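Local structure of mannan endo-1,4-beta-mannosidase (Mytilus edulis, 2C0H) at residues S136-H140 against A141-M145; R123-G126 against L127-T131. The protein hydrolyses internal beta-1,4-mannosidic linkages of mannans, galactomannans and glucomannans, cutting mannotetraose and longer oligomers but leaving mannobiose and mannotriose intact. The protein carries 3 engineered substitutions. One frame throughout, in Å; residues are numbered along the deposited sequence.

Contact 1: S136-H140 against A141-M145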
loop_
_atom_site.group_PDB
_atom_site.type_symbol
_atom_site.label_atom_id
_atom_site.label_comp_id
_atom_site.label_asym_id
_atom_site.label_seq_id
_atom_site.Cartn_x
_atom_site.Cartn_y
_atom_site.Cartn_z
ATOM N N SER A 136 7.670 -18.732 -8.509
ATOM C CA SER A 136 8.928 -18.893 -7.776
ATOM C C SER A 136 9.072 -17.852 -6.661
ATOM O O SER A 136 9.560 -18.152 -5.582
ATOM C CB SER A 136 10.152 -18.894 -8.695
ATOM O OG SER A 136 10.404 -17.632 -9.289
ATOM N N TYR A 137 8.628 -16.628 -6.928
ATOM C CA TYR A 137 8.626 -15.601 -5.897
ATOM C C TYR A 137 7.709 -15.968 -4.734
ATOM O O TYR A 137 8.063 -15.806 -3.564
ATOM C CB TYR A 137 8.247 -14.216 -6.470
ATOM C CG TYR A 137 8.080 -13.188 -5.370
ATOM C CD1 TYR A 137 9.178 -12.772 -4.624
ATOM C CD2 TYR A 137 6.821 -12.687 -5.033
ATOM C CE1 TYR A 137 9.029 -11.880 -3.557
ATOM C CE2 TYR A 137 6.677 -11.776 -3.993
ATOM C CZ TYR A 137 7.774 -11.386 -3.263
ATOM O OH TYR A 137 7.627 -10.512 -2.199
ATOM N N ILE A 138 6.531 -16.459 -5.079
ATOM C CA ILE A 138 5.539 -16.849 -4.094
ATOM C C ILE A 138 6.070 -17.975 -3.199
ATOM O O ILE A 138 5.997 -17.902 -1.983
ATOM C CB ILE A 138 4.206 -17.225 -4.806
ATOM C CG1 ILE A 138 3.502 -15.955 -5.336
ATOM C CG2 ILE A 138 3.286 -18.028 -3.889
ATOM C CD1 ILE A 138 2.372 -16.218 -6.310
ATOM N N ASP A 139 6.653 -18.996 -3.812
ATOM C CA ASP A 139 7.092 -20.182 -3.086
ATOM C C ASP A 139 8.354 -19.965 -2.263
ATOM O O ASP A 139 8.467 -20.471 -1.156
ATOM C CB ASP A 139 7.331 -21.326 -4.078
ATOM C CG ASP A 139 6.047 -21.883 -4.676
ATOM O OD1 ASP A 139 4.938 -21.538 -4.223
ATOM O OD2 ASP A 139 6.147 -22.682 -5.634
ATOM N N HIS A 140 9.308 -19.209 -2.804
ATOM C CA HIS A 140 10.634 -19.094 -2.214
ATOM C C HIS A 140 10.895 -17.835 -1.379
ATOM O O HIS A 140 11.877 -17.780 -0.648
ATOM C CB HIS A 140 11.698 -19.223 -3.310
ATOM C CG HIS A 140 11.716 -20.565 -3.961
ATOM N ND1 HIS A 140 11.990 -21.722 -3.260
ATOM C CD2 HIS A 140 11.469 -20.943 -5.235
ATOM C CE1 HIS A 140 11.913 -22.755 -4.083
ATOM N NE2 HIS A 140 11.591 -22.310 -5.284
ATOM N N ALA A 141 10.022 -16.843 -1.485
ATOM C CA ALA A 141 10.205 -15.570 -0.776
ATOM C C ALA A 141 8.950 -15.094 -0.045
ATOM O O ALA A 141 8.995 -14.864 1.165
ATOM C CB ALA A 141 10.700 -14.496 -1.737
ATOM N N LEU A 142 7.836 -14.943 -0.748
ATOM C CA LEU A 142 6.656 -14.316 -0.152
ATOM C C LEU A 142 6.047 -15.182 0.955
ATOM O O LEU A 142 5.812 -14.709 2.055
ATOM C CB LEU A 142 5.622 -13.960 -1.216
ATOM C CG LEU A 142 4.367 -13.227 -0.733
ATOM C CD1 LEU A 142 4.758 -11.988 0.114
ATOM C CD2 LEU A 142 3.494 -12.854 -1.890
ATOM N N LYS A 143 5.805 -16.456 0.683
ATOM C CA LYS A 143 5.228 -17.315 1.715
ATOM C C LYS A 143 6.116 -17.441 2.973
ATOM O O LYS A 143 5.619 -17.281 4.094
ATOM C CB LYS A 143 4.813 -18.678 1.136
ATOM C CG LYS A 143 3.556 -18.611 0.329
ATOM C CD LYS A 143 3.062 -19.992 -0.082
ATOM C CE LYS A 143 1.724 -19.915 -0.734
ATOM N NZ LYS A 143 1.272 -21.272 -1.210
ATOM N N PRO A 144 7.422 -17.739 2.814
ATOM C CA PRO A 144 8.332 -17.770 3.969
ATOM C C PRO A 144 8.301 -16.498 4.822
ATOM O O PRO A 144 8.273 -16.576 6.047
ATOM C CB PRO A 144 9.707 -17.982 3.319
ATOM C CG PRO A 144 9.399 -18.719 2.073
ATOM C CD PRO A 144 8.100 -18.172 1.579
ATOM N N MET A 145 8.268 -15.344 4.165
ATOM C CA MET A 145 8.261 -14.067 4.848
ATOM C C MET A 145 6.956 -13.856 5.620
ATOM O O MET A 145 6.976 -13.518 6.811
ATOM C CB MET A 145 8.462 -12.954 3.826
ATOM C CG MET A 145 8.757 -11.616 4.375
ATOM S SD MET A 145 9.503 -10.628 3.043
ATOM C CE MET A 145 8.308 -10.840 1.723
#

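Contact 2: R123-G126 against L127-T131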
loop_
_atom_site.group_PDB
_atom_site.type_symbol
_atom_site.label_atom_id
_atom_site.label_comp_id
_atom_site.label_asym_id
_atom_site.label_seq_id
_atom_site.Cartn_x
_atom_site.Cartn_y
_atom_site.Cartn_z
ATOM N N ARG A 123 13.873 -7.557 -13.606
ATOM C CA ARG A 123 13.595 -8.541 -12.534
ATOM C C ARG A 123 12.098 -8.547 -12.226
ATOM O O ARG A 123 11.449 -9.602 -12.220
ATOM C CB ARG A 123 14.430 -8.273 -11.269
ATOM C CG ARG A 123 15.931 -8.546 -11.448
ATOM C CD ARG A 123 16.774 -8.109 -10.247
ATOM N NE ARG A 123 18.197 -8.199 -10.578
ATOM C CZ ARG A 123 19.199 -7.674 -9.879
ATOM N NH1 ARG A 123 18.993 -6.991 -8.761
ATOM N NH2 ARG A 123 20.438 -7.835 -10.316
ATOM N N LEU A 124 11.531 -7.379 -11.964
ATOM C CA LEU A 124 10.094 -7.277 -11.736
ATOM C C LEU A 124 9.284 -7.652 -12.982
ATOM O O LEU A 124 8.253 -8.312 -12.891
ATOM C CB LEU A 124 9.742 -5.853 -11.254
ATOM C CG LEU A 124 8.269 -5.509 -11.071
ATOM C CD1 LEU A 124 7.563 -6.419 -10.094
ATOM C CD2 LEU A 124 8.159 -4.068 -10.589
ATOM N N ASN A 125 9.745 -7.232 -14.158
ATOM C CA ASN A 125 9.077 -7.533 -15.420
ATOM C C ASN A 125 8.802 -9.020 -15.606
ATOM O O ASN A 125 7.710 -9.410 -16.021
ATOM C CB ASN A 125 9.893 -7.017 -16.607
ATOM C CG ASN A 125 9.233 -7.330 -17.929
ATOM O OD1 ASN A 125 9.649 -8.242 -18.642
ATOM N ND2 ASN A 125 8.178 -6.612 -18.248
ATOM N N GLY A 126 9.804 -9.832 -15.318
ATOM C CA GLY A 126 9.648 -11.277 -15.418
ATOM C C GLY A 126 8.519 -11.810 -14.570
ATOM O O GLY A 126 7.776 -12.698 -14.990
ATOM N N LEU A 127 8.406 -11.298 -13.349
ATOM C CA LEU A 127 7.354 -11.743 -12.420
ATOM C C LEU A 127 5.967 -11.286 -12.911
ATOM O O LEU A 127 4.955 -11.936 -12.672
ATOM C CB LEU A 127 7.625 -11.197 -11.006
ATOM C CG LEU A 127 8.980 -11.480 -10.348
ATOM C CD1 LEU A 127 9.044 -10.929 -8.924
ATOM C CD2 LEU A 127 9.285 -12.963 -10.333
ATOM N N MET A 128 5.913 -10.160 -13.605
ATOM C CA MET A 128 4.660 -9.648 -14.150
ATOM C C MET A 128 4.157 -10.417 -15.382
ATOM O O MET A 128 2.955 -10.637 -15.535
ATOM C CB MET A 128 4.823 -8.150 -14.466
ATOM C CG MET A 128 3.592 -7.464 -15.028
ATOM S SD MET A 128 2.235 -7.343 -13.871
ATOM C CE MET A 128 2.856 -6.063 -12.790
ATOM N N VAL A 129 5.054 -10.827 -16.270
ATOM C CA VAL A 129 4.614 -11.395 -17.543
ATOM C C VAL A 129 4.744 -12.914 -17.650
ATOM O O VAL A 129 4.139 -13.486 -18.560
ATOM C CB VAL A 129 5.318 -10.740 -18.750
ATOM C CG1 VAL A 129 5.117 -9.226 -18.724
ATOM C CG2 VAL A 129 6.794 -11.098 -18.821
ATOM N N ASP A 130 5.518 -13.540 -16.761
ATOM C CA ASP A 130 5.767 -15.001 -16.752
ATOM C C ASP A 130 5.223 -15.626 -15.462
ATOM O O ASP A 130 5.788 -15.459 -14.359
ATOM C CB ASP A 130 7.263 -15.286 -16.899
ATOM C CG ASP A 130 7.581 -16.771 -17.082
ATOM O OD1 ASP A 130 6.921 -17.625 -16.443
ATOM O OD2 ASP A 130 8.509 -17.084 -17.863
ATOM N N THR A 131 4.116 -16.357 -15.575
ATOM C CA THR A 131 3.496 -16.919 -14.386
ATOM C C THR A 131 4.392 -17.924 -13.616
ATOM O O THR A 131 4.280 -18.073 -12.409
ATOM C CB THR A 131 2.153 -17.577 -14.713
ATOM O OG1 THR A 131 2.335 -18.544 -15.749
ATOM C CG2 THR A 131 1.134 -16.530 -15.169
#

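Contact 1: S136-H140 against A141-M145
Y137 turns its CG away from its backbone N (chi1 173°), which sends the ring along the helix toward A141 and L142. The motif is a pi-type turn inside helix 131-149 of the TIM barrel, followed by a proline kink. Y137 O is gripped twice. L142 N reaches it almost straight, with an N-H...O angle of 170°, in the i to i+5 step that makes the turn wide; A141 N adds the ordinary i to i+4 bond at 3.0 Å, more bent and tilted well out of the carbonyl plane. One residue on, K143 N donates to I138 O in that carbonyl's plane (3.0 Å), again five residues apart. P144 has no N-H to give, and P144 CD instead rests 3.6 Å from D139 O; the axes of 136-140 and 141-145 differ in direction by 27°.

On the buried side the tyrosine ring reaches both A141 and L142. Y137 CE1 lies 3.6 Å from A141 CB, a methyl that approaches the ring obliquely. On the ring's other flank, Y137 CE2 is 3.7 Å from L142 CB. Beyond the segments, Y137 OH is hydrogen-bonded to H67 NE2 and W112 meets the ring edge-to-face, so both the hydroxyl and the ring are held. Toward helix 198-215, K143 runs extended to its salt-bridge partner E214, and on the way K143 CE passes 4.0 Å from I138 CG2.

Contact 2: R123-G126 against L127-T131
The side chains of N125 and V129 cross obliquely, one turn apart at the C-terminal end of helix 121-129, and backbone hydrogen bonds carry most of this contact. M128 N donates to L124 O at 3.1 Å, V129 N to N125 O at 3.0 Å and D130 N to G126 O, also at 3.0 Å: three successive i to i+4 bonds. N125 O takes a second, weak bond from M128 N, bent to 121°. D130 is the first residue to leave helical backbone angles, yet its N-H still completes the final turn.

The side-chain contacts are van der Waals, aliphatic carbons resting on backbone oxygens and on the N125 amide. V129 CG2, wedged between its own backbone N and carbonyl carbon, comes to 3.4 Å from N125 O. V129 CG2 is also 4.0 Å from N125 OD1, and CG1 lies beside ND2, so the two branches of the valine meet the two ends of the amide. L127, whose CG is anti to its carbonyl carbon (chi1 -55°), leans back along the helix until L127 CG is 3.6 Å from R123 O.

The polar side chains bond outside the two segments. N125 ND2 bonds to Y196 OH, and R123 NH1 to G70 O. D130 serves as N-cap of the following helix, its OD1 accepting from K133 N and forming a salt bridge with R132.

Against the barrel, L124 and L127 pack on W112 of strand 106-113, L124 and M128 lean on F204 of helix 198-215, and D130 marks the joint between helix 121-129 and helix 131-149.

Overall arrangement
Contact 2 comes first along the chain, closing helix 121-129; contact 1 follows in the middle of helix 131-149, with D130 at the junction. Their centres are about 14 Å apart, and they touch directly where L127 CD1 packs against Y137 CB at 4.2 Å. Both helices lie between strands 106-113 and 155-162 in chain order, on the outside of the barrel. The side chains of L124 and Y137 stay about 9 Å from that of N162 and about 12 Å from that of W65, respectively, both probable substrate-binding residues. The two consecutive helices thus appear to form one packed unit against strand 106-113 and helix 198-215, probably part of the barrel's framework near the substrate site.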